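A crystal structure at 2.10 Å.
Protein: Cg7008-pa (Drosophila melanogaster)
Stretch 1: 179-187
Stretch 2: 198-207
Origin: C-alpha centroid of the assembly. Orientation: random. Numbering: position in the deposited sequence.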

# COMPACT_ATOMS: atom_id res chain seq x y z
N GLU A 179 1.64 -21.06 -6.04
CA GLU A 179 1.40 -21.74 -4.76
C GLU A 179 -0.08 -22.06 -4.52
O GLU A 179 -0.42 -22.69 -3.51
CB GLU A 179 1.96 -20.92 -3.60
CG GLU A 179 3.48 -20.94 -3.49
CD GLU A 179 4.03 -19.87 -2.57
OE1 GLU A 179 3.28 -18.93 -2.21
OE2 GLU A 179 5.22 -19.96 -2.21
N GLY A 180 -0.94 -21.62 -5.43
CA GLY A 180 -2.38 -21.89 -5.35
C GLY A 180 -3.10 -21.13 -4.26
O GLY A 180 -4.08 -21.62 -3.70
N LEU A 181 -2.62 -19.93 -3.96
CA LEU A 181 -3.18 -19.10 -2.89
C LEU A 181 -4.13 -18.03 -3.42
O LEU A 181 -5.03 -17.58 -2.71
CB LEU A 181 -2.07 -18.46 -2.06
CG LEU A 181 -1.08 -19.40 -1.37
CD1 LEU A 181 0.12 -18.63 -0.84
CD2 LEU A 181 -1.75 -20.21 -0.25
N VAL A 182 -3.92 -17.63 -4.67
CA VAL A 182 -4.77 -16.64 -5.35
C VAL A 182 -5.11 -17.08 -6.77
O VAL A 182 -4.54 -18.05 -7.29
CB VAL A 182 -4.11 -15.23 -5.40
CG1 VAL A 182 -4.01 -14.61 -4.01
CG2 VAL A 182 -2.75 -15.28 -6.09
N LEU A 183 -6.04 -16.37 -7.39
CA LEU A 183 -6.42 -16.61 -8.77
C LEU A 183 -5.68 -15.66 -9.71
O LEU A 183 -5.32 -14.54 -9.32
CB LEU A 183 -7.94 -16.47 -8.96
CG LEU A 183 -8.85 -17.38 -8.13
CD1 LEU A 183 -10.30 -16.92 -8.21
CD2 LEU A 183 -8.73 -18.84 -8.57
N ALA A 184 -5.43 -16.12 -10.93
CA ALA A 184 -4.86 -15.29 -11.98
C ALA A 184 -5.99 -14.53 -12.67
O ALA A 184 -7.06 -15.09 -12.92
CB ALA A 184 -4.10 -16.14 -12.98
N GLU A 185 -5.75 -13.26 -12.97
CA GLU A 185 -6.75 -12.43 -13.64
C GLU A 185 -6.56 -12.44 -15.15
O GLU A 185 -5.45 -12.26 -15.65
CB GLU A 185 -6.70 -10.99 -13.10
CG GLU A 185 -7.74 -10.05 -13.70
CD GLU A 185 -7.57 -8.61 -13.26
OE1 GLU A 185 -6.46 -8.23 -12.84
OE2 GLU A 185 -8.55 -7.84 -13.35
N GLN A 186 -7.66 -12.66 -15.86
CA GLN A 186 -7.69 -12.58 -17.31
C GLN A 186 -8.19 -11.20 -17.73
O GLN A 186 -9.29 -10.79 -17.33
CB GLN A 186 -8.59 -13.68 -17.88
CG GLN A 186 -8.75 -13.67 -19.40
CD GLN A 186 -7.46 -13.95 -20.13
OE1 GLN A 186 -6.78 -14.94 -19.86
NE2 GLN A 186 -7.12 -13.08 -21.08
N ARG A 187 -7.38 -10.48 -18.49
CA ARG A 187 -7.79 -9.20 -19.10
C ARG A 187 -7.14 -8.97 -20.47
O ARG A 187 -6.17 -9.65 -20.83
CB ARG A 187 -7.55 -8.02 -18.15
CG ARG A 187 -6.12 -7.85 -17.64
CD ARG A 187 -6.08 -6.87 -16.47
NE ARG A 187 -6.51 -5.53 -16.86
CZ ARG A 187 -6.89 -4.58 -16.01
NH1 ARG A 187 -6.90 -4.81 -14.70
NH2 ARG A 187 -7.26 -3.39 -16.46
N GLN A 198 1.35 -16.06 -18.77
CA GLN A 198 2.27 -16.64 -17.79
C GLN A 198 1.60 -16.93 -16.44
O GLN A 198 1.79 -18.01 -15.87
CB GLN A 198 3.52 -15.76 -17.64
CG GLN A 198 4.51 -15.94 -18.80
CD GLN A 198 5.53 -14.81 -18.92
OE1 GLN A 198 5.48 -13.82 -18.20
NE2 GLN A 198 6.46 -14.96 -19.86
N TYR A 199 0.80 -15.98 -15.96
CA TYR A 199 0.03 -16.14 -14.72
C TYR A 199 -1.03 -17.24 -14.84
O TYR A 199 -1.29 -17.97 -13.88
CB TYR A 199 -0.62 -14.81 -14.30
CG TYR A 199 0.29 -13.85 -13.54
CD1 TYR A 199 -0.16 -13.22 -12.37
CD2 TYR A 199 1.59 -13.57 -13.98
CE1 TYR A 199 0.65 -12.34 -11.67
CE2 TYR A 199 2.41 -12.68 -13.28
CZ TYR A 199 1.93 -12.07 -12.13
OH TYR A 199 2.73 -11.20 -11.43
N LYS A 200 -1.65 -17.35 -16.02
CA LYS A 200 -2.60 -18.43 -16.32
C LYS A 200 -1.96 -19.81 -16.23
O LYS A 200 -2.54 -20.73 -15.65
CB LYS A 200 -3.20 -18.23 -17.72
CG LYS A 200 -4.24 -17.14 -17.80
CD LYS A 200 -5.59 -17.64 -17.32
CE LYS A 200 -6.15 -16.71 -16.25
NZ LYS A 200 -7.18 -17.41 -15.42
N ALA A 201 -0.76 -19.95 -16.80
CA ALA A 201 -0.00 -21.20 -16.75
C ALA A 201 0.40 -21.58 -15.32
O ALA A 201 0.37 -22.75 -14.96
CB ALA A 201 1.23 -21.10 -17.64
N ALA A 202 0.77 -20.58 -14.53
CA ALA A 202 1.08 -20.78 -13.11
C ALA A 202 -0.13 -21.30 -12.34
O ALA A 202 -0.00 -22.23 -11.53
CB ALA A 202 1.61 -19.49 -12.49
N GLN A 203 -1.30 -20.70 -12.59
CA GLN A 203 -2.56 -21.16 -11.99
C GLN A 203 -2.84 -22.62 -12.36
O GLN A 203 -3.24 -23.42 -11.50
CB GLN A 203 -3.73 -20.27 -12.41
CG GLN A 203 -5.09 -20.77 -11.91
CD GLN A 203 -6.24 -19.89 -12.33
OE1 GLN A 203 -6.49 -18.85 -11.72
NE2 GLN A 203 -6.97 -20.31 -13.36
N GLU A 204 -2.62 -22.94 -13.63
CA GLU A 204 -2.80 -24.30 -14.15
C GLU A 204 -1.88 -25.32 -13.50
O GLU A 204 -2.30 -26.45 -13.23
CB GLU A 204 -2.61 -24.32 -15.67
CG GLU A 204 -3.91 -24.32 -16.45
CD GLU A 204 -4.74 -25.57 -16.20
OE1 GLU A 204 -4.19 -26.69 -16.28
OE2 GLU A 204 -5.95 -25.43 -15.92
N ALA A 205 -0.63 -24.93 -13.26
CA ALA A 205 0.35 -25.78 -12.59
C ALA A 205 -0.07 -26.09 -11.16
O ALA A 205 0.03 -27.23 -10.71
CB ALA A 205 1.72 -25.13 -12.62
N ALA A 206 -0.55 -25.06 -10.46
CA ALA A 206 -1.06 -25.20 -9.09
C ALA A 206 -2.29 -26.09 -9.05
O ALA A 206 -2.48 -26.85 -8.09
CB ALA A 206 -1.37 -23.83 -8.50
N ARG A 207 -3.12 -26.00 -10.09
CA ARG A 207 -4.31 -26.85 -10.23
C ARG A 207 -3.92 -28.32 -10.40
O ARG A 207 -4.43 -29.19 -9.69
CB ARG A 207 -5.18 -26.39 -11.40
CG ARG A 207 -6.54 -27.09 -11.47
CD ARG A 207 -7.22 -26.95 -12.83
NE ARG A 207 -6.49 -27.63 -13.91
CZ ARG A 207 -6.46 -28.94 -14.12
NH1 ARG A 207 -7.11 -29.78 -13.32
NH2 ARG A 207 -5.76 -29.43 -15.14

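The contact is a small one, 352 Å² summed over both sides, in which a mostly extended segment is held against one face of a helix by the side chains of Q203 and K200, with the methyl of A184 packed between them and a second close approach, G180 to A206, further along. A184 is its centre. Its CA-to-CB bond points toward the helix, and A184 CB lies 3.5 Å from Y199 O and 4.0 Å from Y199 CB. Around this methyl, both polar atoms of the A184 backbone find partners on the helix. The amide is the better served: A184 N donates to Q203 OE1 at 3.0 Å with an angle of 166° at the hydrogen, a nearly straight bond. Q203 reaches it with chi1 and chi2 both t; its CA-to-CB bond points sideways, but the extended side chain brings OE1 to the strand. Q203 OE1 also lies 3.9 Å from L183 CD2, so the leucine borders the bond.

On the carbonyl side, K200 NZ donates to A184 O over 3.4 Å, a weak bond. The lysine also contributes its aliphatic portion: K200 CE is 3.9 Å from A184 CB, and K200 CD is 3.9 Å from Q186 OE1. Since K200 and Q203 are three residues apart, slightly less than one helical turn, their side chains can reach the N and O of a single residue.

Further along the helix, A206 directs its CB toward G180, with A206 CB 3.8 Å from G180 N. G180 is the first residue to leave helical phi/psi after a preceding helix, in a Schellman motif, with phi 72°, a value that by itself favours glycine. The close approach also leaves little room: an ideal CB on G180 would lie 3.6 Å from A206 CB. Of the two CA pairs that set the register, this is the closer: G180 CA to A206 CA is 5.2 Å, against 5.7 Å from A184 CA to Y199 CA.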